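Local coordinates for CELL WALL surface anchor family protein (PDB 2X9Z), which forms, as the pilin RrgB, the repeating backbone subunit of the Streptococcus pneumoniae pilus, which probably serves in adhesion, at residues Ala51-Arg56 with Val134-Gly139; Glu59-Asn64 with Ala118-Lys123; Ala79-Leu84 with Thr96-Ala101; Leu159-Thr164 with Ala179-Val184. The protein carries 1 engineered substitution. All blocks are in the same frame, centred on the assembly; numbering follows the deposited sequence. Where two conformers were deposited one is given.

Interaction 1: residues Ala51-Arg56 with Val134-Gly139; sequences ANWSDR and VTFNYG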
loop_
_atom_site.group_PDB
_atom_site.type_symbol
_atom_site.label_atom_id
_atom_site.label_comp_id
_atom_site.label_asym_id
_atom_site.label_seq_id
_atom_site.Cartn_x
_atom_site.Cartn_y
_atom_site.Cartn_z
ATOM N N ALA A 51 0.577 5.702 12.949
ATOM C CA ALA A 51 0.952 4.358 12.540
ATOM C C ALA A 51 -0.218 3.834 11.717
ATOM O O ALA A 51 -1.227 3.391 12.267
ATOM C CB ALA A 51 1.213 3.474 13.744
ATOM N N ASN A 52 -0.071 3.913 10.396
ATOM C CA ASN A 52 -1.142 3.605 9.456
ATOM C C ASN A 52 -0.708 2.536 8.453
ATOM O O ASN A 52 0.386 2.631 7.888
ATOM C CB ASN A 52 -1.522 4.890 8.713
ATOM C CG ASN A 52 -2.608 4.679 7.672
ATOM O OD1 ASN A 52 -3.788 4.556 8.004
ATOM N ND2 ASN A 52 -2.215 4.660 6.396
ATOM N N TRP A 53 -1.566 1.546 8.224
ATOM C CA TRP A 53 -1.325 0.543 7.193
ATOM C C TRP A 53 -2.389 0.685 6.111
ATOM O O TRP A 53 -3.573 0.808 6.408
ATOM C CB TRP A 53 -1.378 -0.881 7.758
ATOM C CG TRP A 53 -0.277 -1.200 8.729
ATOM C CD1 TRP A 53 0.911 -1.832 8.449
ATOM C CD2 TRP A 53 -0.253 -0.898 10.133
ATOM N NE1 TRP A 53 1.662 -1.947 9.595
ATOM C CE2 TRP A 53 0.973 -1.381 10.640
ATOM C CE3 TRP A 53 -1.147 -0.269 11.009
ATOM C CZ2 TRP A 53 1.328 -1.258 11.982
ATOM C CZ3 TRP A 53 -0.791 -0.147 12.342
ATOM C CH2 TRP A 53 0.436 -0.642 12.815
ATOM N N SER A 54 -1.965 0.640 4.859
ATOM C CA SER A 54 -2.865 0.818 3.736
ATOM C C SER A 54 -2.591 -0.333 2.763
ATOM O O SER A 54 -1.442 -0.590 2.409
ATOM C CB SER A 54 -2.596 2.181 3.087
ATOM O OG SER A 54 -3.471 2.451 2.007
ATOM N N ASP A 55 -3.646 -1.017 2.330
ATOM C CA ASP A 55 -3.511 -2.225 1.527
ATOM C C ASP A 55 -4.519 -2.212 0.373
ATOM O O ASP A 55 -5.708 -1.997 0.584
ATOM C CB ASP A 55 -3.751 -3.425 2.446
ATOM C CG ASP A 55 -3.344 -4.747 1.840
ATOM O OD1 ASP A 55 -3.105 -4.858 0.616
ATOM O OD2 ASP A 55 -3.280 -5.708 2.636
ATOM N N ARG A 56 -4.047 -2.437 -0.850
ATOM C CA ARG A 56 -4.944 -2.588 -1.998
ATOM C C ARG A 56 -4.506 -3.783 -2.815
ATOM O O ARG A 56 -3.340 -4.173 -2.777
ATOM C CB ARG A 56 -4.948 -1.337 -2.876
ATOM C CG ARG A 56 -5.500 -0.087 -2.203
ATOM C CD ARG A 56 -7.009 -0.212 -1.945
ATOM N NE ARG A 56 -7.610 1.027 -1.432
ATOM C CZ ARG A 56 -7.531 1.444 -0.171
ATOM N NH1 ARG A 56 -6.854 0.738 0.721
ATOM N NH2 ARG A 56 -8.120 2.576 0.193
ATOM N N VAL A 134 1.063 -2.747 -0.100
ATOM C CA VAL A 134 0.864 -2.206 1.235
ATOM C C VAL A 134 1.883 -1.120 1.507
ATOM O O VAL A 134 3.022 -1.174 1.016
ATOM C CB VAL A 134 1.050 -3.301 2.302
ATOM C CG1 VAL A 134 1.274 -2.692 3.689
ATOM C CG2 VAL A 134 -0.136 -4.225 2.313
ATOM N N THR A 135 1.471 -0.127 2.284
ATOM C CA THR A 135 2.417 0.797 2.884
ATOM C C THR A 135 2.181 0.874 4.371
ATOM O O THR A 135 1.047 0.733 4.849
ATOM C CB THR A 135 2.330 2.248 2.322
ATOM O OG1 THR A 135 0.997 2.773 2.475
ATOM C CG2 THR A 135 2.753 2.304 0.869
ATOM N N PHE A 136 3.269 1.094 5.099
ATOM C CA PHE A 136 3.199 1.534 6.484
ATOM C C PHE A 136 3.607 2.998 6.484
ATOM O O PHE A 136 4.760 3.331 6.190
ATOM C CB PHE A 136 4.117 0.711 7.389
ATOM C CG PHE A 136 4.070 1.116 8.837
ATOM C CD1 PHE A 136 2.864 1.136 9.528
ATOM C CD2 PHE A 136 5.230 1.477 9.511
ATOM C CE1 PHE A 136 2.812 1.506 10.861
ATOM C CE2 PHE A 136 5.183 1.844 10.850
ATOM C CZ PHE A 136 3.974 1.857 11.521
ATOM N N ASN A 137 2.637 3.860 6.763
ATOM C CA ASN A 137 2.840 5.302 6.787
ATOM C C ASN A 137 2.913 5.743 8.227
ATOM O O ASN A 137 1.960 5.565 8.988
ATOM C CB ASN A 137 1.693 5.998 6.068
ATOM C CG ASN A 137 1.489 5.442 4.678
ATOM O OD1 ASN A 137 2.163 5.857 3.715
ATOM N ND2 ASN A 137 0.585 4.475 4.558
ATOM N N TYR A 138 4.059 6.292 8.607
ATOM C CA TYR A 138 4.330 6.570 10.010
ATOM C C TYR A 138 5.199 7.813 10.158
ATOM O O TYR A 138 5.764 8.315 9.187
ATOM C CB TYR A 138 5.048 5.368 10.642
ATOM C CG TYR A 138 6.513 5.291 10.266
ATOM C CD1 TYR A 138 6.916 4.798 9.027
ATOM C CD2 TYR A 138 7.497 5.712 11.153
ATOM C CE1 TYR A 138 8.260 4.735 8.682
ATOM C CE2 TYR A 138 8.841 5.654 10.817
ATOM C CZ TYR A 138 9.219 5.168 9.581
ATOM O OH TYR A 138 10.562 5.105 9.257
ATOM N N GLY A 139 5.330 8.288 11.387
ATOM C CA GLY A 139 6.245 9.371 11.666
ATOM C C GLY A 139 5.949 10.003 13.000
ATOM O O GLY A 139 4.944 9.691 13.643
#

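Interaction 2: residues Glu59-Asn64 with Ala118-Lys123; sequences EGLAFN and ATLNDK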
loop_
_atom_site.group_PDB
_atom_site.type_symbol
_atom_site.label_atom_id
_atom_site.label_comp_id
_atom_site.label_asym_id
_atom_site.label_seq_id
_atom_site.Cartn_x
_atom_site.Cartn_y
_atom_site.Cartn_z
ATOM N N GLU A 59 -7.511 -6.853 -9.292
ATOM C CA GLU A 59 -8.938 -7.157 -9.395
ATOM C C GLU A 59 -9.302 -8.644 -9.320
ATOM O O GLU A 59 -10.447 -8.980 -9.015
ATOM C CB GLU A 59 -9.542 -6.514 -10.644
ATOM C CG GLU A 59 -9.043 -7.095 -11.942
ATOM C CD GLU A 59 -9.823 -6.588 -13.144
ATOM O OE1 GLU A 59 -10.700 -5.716 -12.980
ATOM O OE2 GLU A 59 -9.559 -7.064 -14.259
ATOM N N GLY A 60 -8.335 -9.525 -9.572
ATOM C CA GLY A 60 -8.562 -10.959 -9.482
ATOM C C GLY A 60 -8.607 -11.465 -8.053
ATOM O O GLY A 60 -8.913 -12.633 -7.813
ATOM N N LEU A 61 -8.273 -10.594 -7.104
ATOM C CA LEU A 61 -8.415 -10.910 -5.684
ATOM C C LEU A 61 -9.507 -10.055 -5.069
ATOM O O LEU A 61 -9.364 -8.839 -4.967
ATOM C CB LEU A 61 -7.103 -10.658 -4.941
ATOM C CG LEU A 61 -5.974 -11.652 -5.173
ATOM C CD1 LEU A 61 -4.654 -11.039 -4.740
ATOM C CD2 LEU A 61 -6.249 -12.957 -4.430
ATOM N N ALA A 62 -10.594 -10.688 -4.652
ATOM C CA ALA A 62 -11.676 -9.969 -3.989
ATOM C C ALA A 62 -11.397 -9.899 -2.498
ATOM O O ALA A 62 -11.477 -10.906 -1.796
ATOM C CB ALA A 62 -13.018 -10.651 -4.237
ATOM N N PHE A 63 -11.070 -8.708 -2.012
ATOM C CA PHE A 63 -10.884 -8.495 -0.581
ATOM C C PHE A 63 -12.111 -8.975 0.201
ATOM O O PHE A 63 -13.238 -8.636 -0.151
ATOM C CB PHE A 63 -10.624 -7.015 -0.293
ATOM C CG PHE A 63 -10.568 -6.690 1.173
ATOM C CD1 PHE A 63 -9.642 -7.309 2.000
ATOM C CD2 PHE A 63 -11.463 -5.792 1.729
ATOM C CE1 PHE A 63 -9.603 -7.029 3.359
ATOM C CE2 PHE A 63 -11.426 -5.502 3.086
ATOM C CZ PHE A 63 -10.498 -6.127 3.900
ATOM N N ASN A 64 -11.896 -9.776 1.244
ATOM C CA ASN A 64 -13.010 -10.278 2.051
ATOM C C ASN A 64 -13.306 -9.349 3.233
ATOM O O ASN A 64 -12.640 -9.391 4.282
ATOM C CB ASN A 64 -12.731 -11.704 2.549
ATOM C CG ASN A 64 -12.668 -12.722 1.420
ATOM O OD1 ASN A 64 -13.258 -12.531 0.358
ATOM N ND2 ASN A 64 -11.957 -13.818 1.657
ATOM N N ALA A 118 -8.620 -12.876 1.171
ATOM C CA ALA A 118 -9.182 -12.439 -0.097
ATOM C C ALA A 118 -9.528 -13.685 -0.884
ATOM O O ALA A 118 -9.001 -14.756 -0.615
ATOM C CB ALA A 118 -8.191 -11.588 -0.856
ATOM N N THR A 119 -10.426 -13.549 -1.848
ATOM C CA THR A 119 -10.876 -14.692 -2.626
ATOM C C THR A 119 -10.424 -14.541 -4.069
ATOM O O THR A 119 -10.641 -13.498 -4.683
ATOM C CB THR A 119 -12.407 -14.774 -2.601
ATOM O OG1 THR A 119 -12.848 -14.853 -1.245
ATOM C CG2 THR A 119 -12.902 -15.998 -3.354
ATOM N N LEU A 120 -9.797 -15.576 -4.618
ATOM C CA LEU A 120 -9.450 -15.553 -6.032
ATOM C C LEU A 120 -10.737 -15.656 -6.848
ATOM O O LEU A 120 -11.530 -16.574 -6.647
ATOM C CB LEU A 120 -8.482 -16.689 -6.389
ATOM C CG LEU A 120 -7.859 -16.638 -7.787
ATOM C CD1 LEU A 120 -6.954 -15.425 -7.926
ATOM C CD2 LEU A 120 -7.091 -17.915 -8.087
ATOM N N ASN A 121 -10.964 -14.705 -7.744
ATOM C CA ASN A 121 -12.230 -14.653 -8.471
ATOM C C ASN A 121 -12.077 -14.869 -9.975
ATOM O O ASN A 121 -10.966 -15.011 -10.481
ATOM C CB ASN A 121 -12.969 -13.344 -8.171
ATOM C CG ASN A 121 -12.216 -12.126 -8.665
ATOM O OD1 ASN A 121 -11.815 -12.074 -9.823
ATOM N ND2 ASN A 121 -12.002 -11.146 -7.784
ATOM N N ASP A 122 -13.199 -14.893 -10.687
ATOM C CA ASP A 122 -13.192 -15.252 -12.108
ATOM C C ASP A 122 -12.675 -14.155 -13.041
ATOM O O ASP A 122 -12.716 -14.303 -14.264
ATOM C CB ASP A 122 -14.563 -15.772 -12.569
ATOM C CG ASP A 122 -15.677 -14.754 -12.390
ATOM O OD1 ASP A 122 -15.380 -13.573 -12.116
ATOM O OD2 ASP A 122 -16.861 -15.143 -12.534
ATOM N N LYS A 123 -12.183 -13.061 -12.468
ATOM C CA LYS A 123 -11.522 -12.034 -13.266
ATOM C C LYS A 123 -10.059 -12.395 -13.472
ATOM O O LYS A 123 -9.387 -11.820 -14.327
ATOM C CB LYS A 123 -11.620 -10.657 -12.609
ATOM C CG LYS A 123 -13.027 -10.168 -12.362
ATOM C CD LYS A 123 -13.006 -8.747 -11.840
ATOM C CE LYS A 123 -14.373 -8.313 -11.346
ATOM N NZ LYS A 123 -14.352 -6.898 -10.883
HETATM O O HOH W 1 -12.672 -7.429 -8.534
#

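Interaction 3: residues Ala79-Leu84 with Thr96-Ala101; sequences AGDYAL and TDAGLA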
loop_
_atom_site.group_PDB
_atom_site.type_symbol
_atom_site.label_atom_id
_atom_site.label_comp_id
_atom_site.label_asym_id
_atom_site.label_seq_id
_atom_site.Cartn_x
_atom_site.Cartn_y
_atom_site.Cartn_z
ATOM N N ALA A 79 -11.368 -2.516 20.350
ATOM C CA ALA A 79 -11.980 -1.792 19.230
ATOM C C ALA A 79 -11.554 -0.325 19.119
ATOM O O ALA A 79 -11.316 0.185 18.016
ATOM C CB ALA A 79 -13.493 -1.891 19.302
ATOM N N GLY A 80 -11.461 0.354 20.256
ATOM C CA GLY A 80 -11.102 1.762 20.271
ATOM C C GLY A 80 -9.624 2.040 20.043
ATOM O O GLY A 80 -9.207 3.203 20.015
ATOM N N ASP A 81 -8.829 0.986 19.879
ATOM C CA ASP A 81 -7.387 1.129 19.678
ATOM C C ASP A 81 -7.003 1.414 18.224
ATOM O O ASP A 81 -5.852 1.746 17.936
ATOM C CB ASP A 81 -6.656 -0.139 20.117
ATOM C CG ASP A 81 -6.708 -0.369 21.610
ATOM O OD1 ASP A 81 -7.054 0.569 22.363
ATOM O OD2 ASP A 81 -6.386 -1.497 22.024
ATOM N N TYR A 82 -7.944 1.243 17.305
ATOM C CA TYR A 82 -7.651 1.425 15.889
ATOM C C TYR A 82 -8.905 1.831 15.130
ATOM O O TYR A 82 -10.019 1.642 15.617
ATOM C CB TYR A 82 -7.055 0.146 15.276
ATOM C CG TYR A 82 -7.982 -1.052 15.278
ATOM C CD1 TYR A 82 -8.135 -1.834 16.416
ATOM C CD2 TYR A 82 -8.680 -1.420 14.132
ATOM C CE1 TYR A 82 -8.971 -2.936 16.421
ATOM C CE2 TYR A 82 -9.524 -2.517 14.127
ATOM C CZ TYR A 82 -9.664 -3.274 15.274
ATOM O OH TYR A 82 -10.494 -4.369 15.270
ATOM N N ALA A 83 -8.706 2.392 13.940
ATOM C CA ALA A 83 -9.788 2.753 13.043
ATOM C C ALA A 83 -9.541 2.044 11.725
ATOM O O ALA A 83 -8.507 2.248 11.085
ATOM C CB ALA A 83 -9.827 4.254 12.830
ATOM N N LEU A 84 -10.487 1.196 11.342
ATOM C CA LEU A 84 -10.403 0.404 10.126
ATOM C C LEU A 84 -11.429 0.909 9.119
ATOM O O LEU A 84 -12.601 1.086 9.457
ATOM C CB LEU A 84 -10.699 -1.062 10.454
ATOM C CG LEU A 84 -10.810 -2.037 9.280
ATOM C CD1 LEU A 84 -9.465 -2.179 8.584
ATOM C CD2 LEU A 84 -11.306 -3.387 9.754
ATOM N N THR A 96 -5.380 4.517 16.814
ATOM C CA THR A 96 -5.852 5.708 17.515
ATOM C C THR A 96 -4.836 6.061 18.594
ATOM O O THR A 96 -3.834 5.366 18.760
ATOM C CB THR A 96 -7.178 5.435 18.218
ATOM O OG1 THR A 96 -6.969 4.406 19.187
ATOM C CG2 THR A 96 -8.242 4.989 17.224
ATOM N N ASP A 97 -5.087 7.126 19.350
ATOM C CA ASP A 97 -4.190 7.447 20.451
ATOM C C ASP A 97 -4.089 6.275 21.435
ATOM O O ASP A 97 -3.007 5.975 21.954
ATOM C CB ASP A 97 -4.639 8.720 21.167
ATOM C CG ASP A 97 -4.402 9.975 20.335
ATOM O OD1 ASP A 97 -3.706 9.891 19.298
ATOM O OD2 ASP A 97 -4.909 11.046 20.723
ATOM N N ALA A 98 -5.215 5.607 21.684
ATOM C CA ALA A 98 -5.239 4.455 22.586
ATOM C C ALA A 98 -4.356 3.317 22.054
ATOM O O ALA A 98 -3.649 2.659 22.816
ATOM C CB ALA A 98 -6.663 3.971 22.805
ATOM N N GLY A 99 -4.400 3.078 20.747
ATOM C CA GLY A 99 -3.549 2.066 20.142
ATOM C C GLY A 99 -2.089 2.482 20.105
ATOM O O GLY A 99 -1.194 1.667 20.329
ATOM N N LEU A 100 -1.837 3.754 19.817
ATOM C CA LEU A 100 -0.467 4.249 19.783
ATOM C C LEU A 100 0.194 4.070 21.143
ATOM O O LEU A 100 1.390 3.811 21.232
ATOM C CB LEU A 100 -0.437 5.716 19.369
ATOM C CG LEU A 100 -0.681 5.965 17.876
ATOM C CD1 LEU A 100 -0.948 7.434 17.609
ATOM C CD2 LEU A 100 0.489 5.461 17.041
ATOM N N ALA A 101 -0.589 4.198 22.209
ATOM C CA ALA A 101 -0.042 4.053 23.556
ATOM C C ALA A 101 0.536 2.659 23.792
ATOM O O ALA A 101 1.408 2.482 24.639
ATOM C CB ALA A 101 -1.104 4.376 24.609
#

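Interaction 4: residues Leu159-Thr164 with Ala179-Val184; sequences LTLTKT and ATFDLV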
loop_
_atom_site.group_PDB
_atom_site.type_symbol
_atom_site.label_atom_id
_atom_site.label_comp_id
_atom_site.label_asym_id
_atom_site.label_seq_id
_atom_site.Cartn_x
_atom_site.Cartn_y
_atom_site.Cartn_z
ATOM N N LEU A 159 -2.571 6.384 -19.625
ATOM C CA LEU A 159 -2.766 6.482 -18.183
ATOM C C LEU A 159 -2.140 7.777 -17.668
ATOM O O LEU A 159 -0.929 7.981 -17.790
ATOM C CB LEU A 159 -2.166 5.273 -17.463
ATOM C CG LEU A 159 -2.334 5.145 -15.944
ATOM C CD1 LEU A 159 -3.797 5.261 -15.504
ATOM C CD2 LEU A 159 -1.732 3.833 -15.474
ATOM N N THR A 160 -2.980 8.650 -17.123
ATOM C CA THR A 160 -2.565 9.982 -16.700
ATOM C C THR A 160 -2.514 10.127 -15.182
ATOM O O THR A 160 -3.465 9.790 -14.471
ATOM C CB THR A 160 -3.502 11.062 -17.276
ATOM O OG1 THR A 160 -3.466 11.005 -18.705
ATOM C CG2 THR A 160 -3.076 12.454 -16.817
ATOM N N LEU A 161 -1.388 10.639 -14.704
ATOM C CA LEU A 161 -1.191 10.970 -13.303
ATOM C C LEU A 161 -1.424 12.469 -13.097
ATOM O O LEU A 161 -0.867 13.292 -13.834
ATOM C CB LEU A 161 0.240 10.604 -12.919
ATOM C CG LEU A 161 0.760 11.010 -11.547
ATOM C CD1 LEU A 161 0.025 10.269 -10.471
ATOM C CD2 LEU A 161 2.248 10.724 -11.463
ATOM N N THR A 162 -2.259 12.814 -12.116
ATOM C CA THR A 162 -2.458 14.210 -11.724
ATOM C C THR A 162 -2.000 14.366 -10.277
ATOM O O THR A 162 -2.339 13.554 -9.424
ATOM C CB THR A 162 -3.936 14.643 -11.848
ATOM O OG1 THR A 162 -4.379 14.474 -13.200
ATOM C CG2 THR A 162 -4.122 16.105 -11.446
ATOM N N LYS A 163 -1.221 15.406 -10.010
ATOM C CA LYS A 163 -0.663 15.618 -8.682
ATOM C C LYS A 163 -1.076 16.974 -8.119
ATOM O O LYS A 163 -1.117 17.969 -8.845
ATOM C CB LYS A 163 0.858 15.517 -8.739
ATOM C CG LYS A 163 1.521 15.362 -7.394
ATOM C CD LYS A 163 3.011 15.179 -7.569
ATOM C CE LYS A 163 3.625 14.764 -6.287
ATOM N NZ LYS A 163 3.219 15.785 -5.286
ATOM N N THR A 164 -1.408 16.998 -6.832
ATOM C CA THR A 164 -1.612 18.253 -6.112
ATOM C C THR A 164 -0.720 18.262 -4.881
ATOM O O THR A 164 -0.223 17.220 -4.461
ATOM C CB THR A 164 -3.077 18.455 -5.666
ATOM O OG1 THR A 164 -3.526 17.297 -4.951
ATOM C CG2 THR A 164 -3.998 18.692 -6.860
ATOM N N ALA A 179 8.984 15.622 -9.105
ATOM C CA ALA A 179 8.473 14.365 -8.562
ATOM C C ALA A 179 8.646 13.256 -9.580
ATOM O O ALA A 179 8.219 13.390 -10.724
ATOM C CB ALA A 179 7.000 14.506 -8.176
ATOM N N THR A 180 9.290 12.172 -9.168
ATOM C CA THR A 180 9.509 11.035 -10.050
ATOM C C THR A 180 8.647 9.859 -9.601
ATOM O O THR A 180 8.536 9.580 -8.409
ATOM C CB THR A 180 10.996 10.637 -10.065
ATOM O OG1 THR A 180 11.773 11.750 -10.527
ATOM C CG2 THR A 180 11.239 9.445 -10.992
ATOM N N PHE A 181 8.037 9.172 -10.565
ATOM C CA PHE A 181 7.196 8.016 -10.276
ATOM C C PHE A 181 7.616 6.839 -11.131
ATOM O O PHE A 181 7.910 6.995 -12.309
ATOM C CB PHE A 181 5.722 8.304 -10.586
ATOM C CG PHE A 181 5.146 9.437 -9.796
ATOM C CD1 PHE A 181 5.394 10.753 -10.160
ATOM C CD2 PHE A 181 4.338 9.192 -8.691
ATOM C CE1 PHE A 181 4.851 11.804 -9.431
ATOM C CE2 PHE A 181 3.795 10.238 -7.958
ATOM C CZ PHE A 181 4.058 11.540 -8.327
ATOM N N ASP A 182 7.622 5.657 -10.536
ATOM C CA ASP A 182 7.783 4.444 -11.308
ATOM C C ASP A 182 6.408 3.860 -11.583
ATOM O O ASP A 182 5.630 3.604 -10.657
ATOM C CB ASP A 182 8.661 3.458 -10.552
ATOM C CG ASP A 182 10.091 3.940 -10.441
ATOM O OD1 ASP A 182 10.720 4.179 -11.495
ATOM O OD2 ASP A 182 10.584 4.096 -9.308
ATOM N N LEU A 183 6.085 3.698 -12.860
ATOM C CA LEU A 183 4.869 2.998 -13.235
ATOM C C LEU A 183 5.185 1.503 -13.232
ATOM O O LEU A 183 6.021 1.033 -13.999
ATOM C CB LEU A 183 4.365 3.458 -14.603
ATOM C CG LEU A 183 3.000 2.887 -15.006
ATOM C CD1 LEU A 183 1.890 3.416 -14.110
ATOM C CD2 LEU A 183 2.692 3.175 -16.471
ATOM N N VAL A 184 4.521 0.774 -12.341
ATOM C CA VAL A 184 4.807 -0.632 -12.097
ATOM C C VAL A 184 3.590 -1.459 -12.487
ATOM O O VAL A 184 2.456 -1.065 -12.221
ATOM C CB VAL A 184 5.103 -0.853 -10.592
ATOM C CG1 VAL A 184 5.482 -2.300 -10.307
ATOM C CG2 VAL A 184 6.198 0.109 -10.112
#

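Interaction 1: residues Ala51-Arg56 with Val134-Gly139
This is an antiparallel strand pairing in the middle of a mixed sheet of the Cna-B-like β-sandwich; one face of the pair is turned to the opposed sheet. Strands 50-57 and 130-139 run side by side, with 4.7 Å between the axes of the short segments. The ladder is regular. Asn-52 with Asn-137 and Ser-54 with Thr-135 are hydrogen-bonded pairs, and the donors lie in the carbonyl planes. Ser-54 N gives to Thr-135 O at 3.0 Å, and Thr-135 N returns the bond to Ser-54 O.

Ala-51, Trp-53, Asp-55, Val-134 and Phe-136 project from one face. There Trp-53 and Phe-136 meet Ile-5, Val-134 meets Lys-7, and Trp-53, Asp-55 and Val-134 meet Ile-38. Asn-52, Ser-54, Thr-135 and Asn-137 project from the other, where Ser-54 OG is held by Asp-92 and Thr-147.

Trp-53 and Phe-136 point the same way and overlap. The Trp-53 CG is anti to its carbonyl carbon (chi1 -66°), and the Phe-136 CG is anti to its backbone N (chi1 -179°). The rings meet obliquely, with planes at 33°. Phe-136 CD1 lies over the rim of one indole face, and the indole N-H is spent on Thr-40. Ala-51 CB adds to the packing, 3.8 Å from Phe-136 CE1.

Farther along, the Asp-55 carboxylate is buried and bonded to Lys-7. Asp-55 CG rests 3.3 Å from Val-134 CG2.

Interaction 2: residues Glu59-Asn64 with Ala118-Lys123
The flat group that carries this contact is the Asn-121 amide, which is used both in its plane and on a face. Glu-59 O lies in the amide plane, on the line of a straight bond, 2.9 Å from Asn-121 ND2. Gly-60 O sits over one face, 3.4 Å from Asn-121 CG. The other flat group is the Phe-63 ring, which meets Phe-91 with planes at about 30°.

Asn-121 CG stands between its backbone N and carbonyl carbon (chi1 64°), which turns the amide back across the strand end. Asn-121 OD1 accepts from Lys-123 N at 2.8 Å, so both ends of the amide are engaged and its rotation is fixed. Asn-121 N also gives to Gly-60 O, from above the carbonyl plane. A water bridges Glu-59 O and Lys-123 NZ. Glu-59 OE2 pairs with Lys-152.

Beyond the turn, Ala-62 N gives to Thr-119 O at 2.8 Å, and Thr-119 N returns the bond to Ala-62 O. Leu-61 and Leu-120 share one face of the pair with Phe-63 and Ala-118, and both leucines reach Val-258. Ala-62 and Thr-119 lie on the opposite face.

The arrangement is an antiparallel pair from the five-stranded sheet of the Cna-B-like domain, with an Asx turn at Asn-121 just past the end of strand 110-120.

Interaction 3: residues Ala79-Leu84 with Thr96-Ala101
Thr-96 is the side chain that joins the two segments. Its CB points at the turn formed by residues 79-81; Thr-96 CB comes within 3.5 Å of Gly-80 O. Beyond CB the chain forks. OG1 takes the crowded position between backbone N and carbonyl carbon (chi1 62°), and there it does two jobs. As donor, Thr-96 OG1 bonds to Gly-80 O at 2.7 Å, in the carbonyl plane and on a lone pair. As acceptor, Thr-96 OG1 takes the N-H of Gly-99 N at 3.3 Å in a nearly straight bond. Thr-96 is the N-cap residue of helix 97-103, and this is its capping bond, so one hydroxyl both caps the helix and ties it to the turn. The other branch is anti to the carbonyl carbon: Thr-96 CG2 lies 3.5 Å from Gly-80 O and 3.8 Å from Tyr-82 N.

The backbone adds a further bond. Thr-96 N gives to Asp-81 O at 3.0 Å, with the donor 53° out of the carbonyl plane. The same oxygen receives a CA-H...O contact, since Gly-99 CA is 3.2 Å from Asp-81 O. A CB at Gly-99 would run into Asp-81 O, so the bare CA lets the helix turn come this near. Alongside, Asp-81 OD1 lies 3.5 Å from Ala-98 CB. Asp-81 OD2 is held by Lys-102 (a salt bridge) and Glu-78 N.

The contact thus fastens the start of helix 97-103 to the entry of strand 82-87, an outermost strand of its sheet, next to strand 90-95. Tyr-82 turns away from the helix and packs on Leu-93 and on Val-70 of strand 61-72.

Interaction 4: residues Leu159-Thr164 with Ala179-Val184
This contact is core packing across a second β-sandwich, consistent with a Cna-B-like domain. Lys-163, one of its side chains, is joined through NZ to Asn-242 CG in an intramolecular isopeptide bond, as known in Gram-positive pilins. The strands belong to opposed sheets, and their axes are 10.8 Å apart, so side chains alone bridge the gap.

Leu-161 and Phe-181 meet in the middle. Leu-161 CG is anti to its backbone N (chi1 172°), and Leu-161 CD2 comes down over the centre of one Phe-181 face, 3.4 Å from the ring centroid. This is a CH-pi contact only 11° off the ring normal.

The Lys-163 chain, extended until a bend at its last torsion, passes the rim of the same ring. Its CD lies in the ring plane, and Lys-163 CE is 3.8 Å from Phe-181 CZ. Lys-163 CE also rests on Ala-179 CB at 3.9 Å. At the other end, Leu-159 CD2 touches Leu-183 CD1 tip to tip.

Neighbouring strands complete the packing. Leu-161 also meets Ile-238 and Val-240 of strand 237-243, its own sheet partner. From strand 215-219 of the three-stranded sheet, Phe-217 packs on Leu-161 and Leu-183, and Glu-219 touches Lys-163 and Phe-181.

From the N terminus, strand 50-57 opens interaction 1, which closes only at strand 130-139. Interaction 2 opens just after it, at residues 59-64, and closes at 118-123, inside that loop. Interaction 3 joins 79-84 to 96-101 and is nested in both. These three tie together one domain: interaction 1 lies in one sheet, interaction 2 in the opposed sheet, and interaction 3 anchors a helix at an edge. Interactions 1 and 3 touch where Ala-51 CB meets Leu-100 CD2 at 3.9 Å. Interaction 4 follows in series, in a second sandwich. Its centre is about 19 Å from that of interaction 1. None of the loops cross.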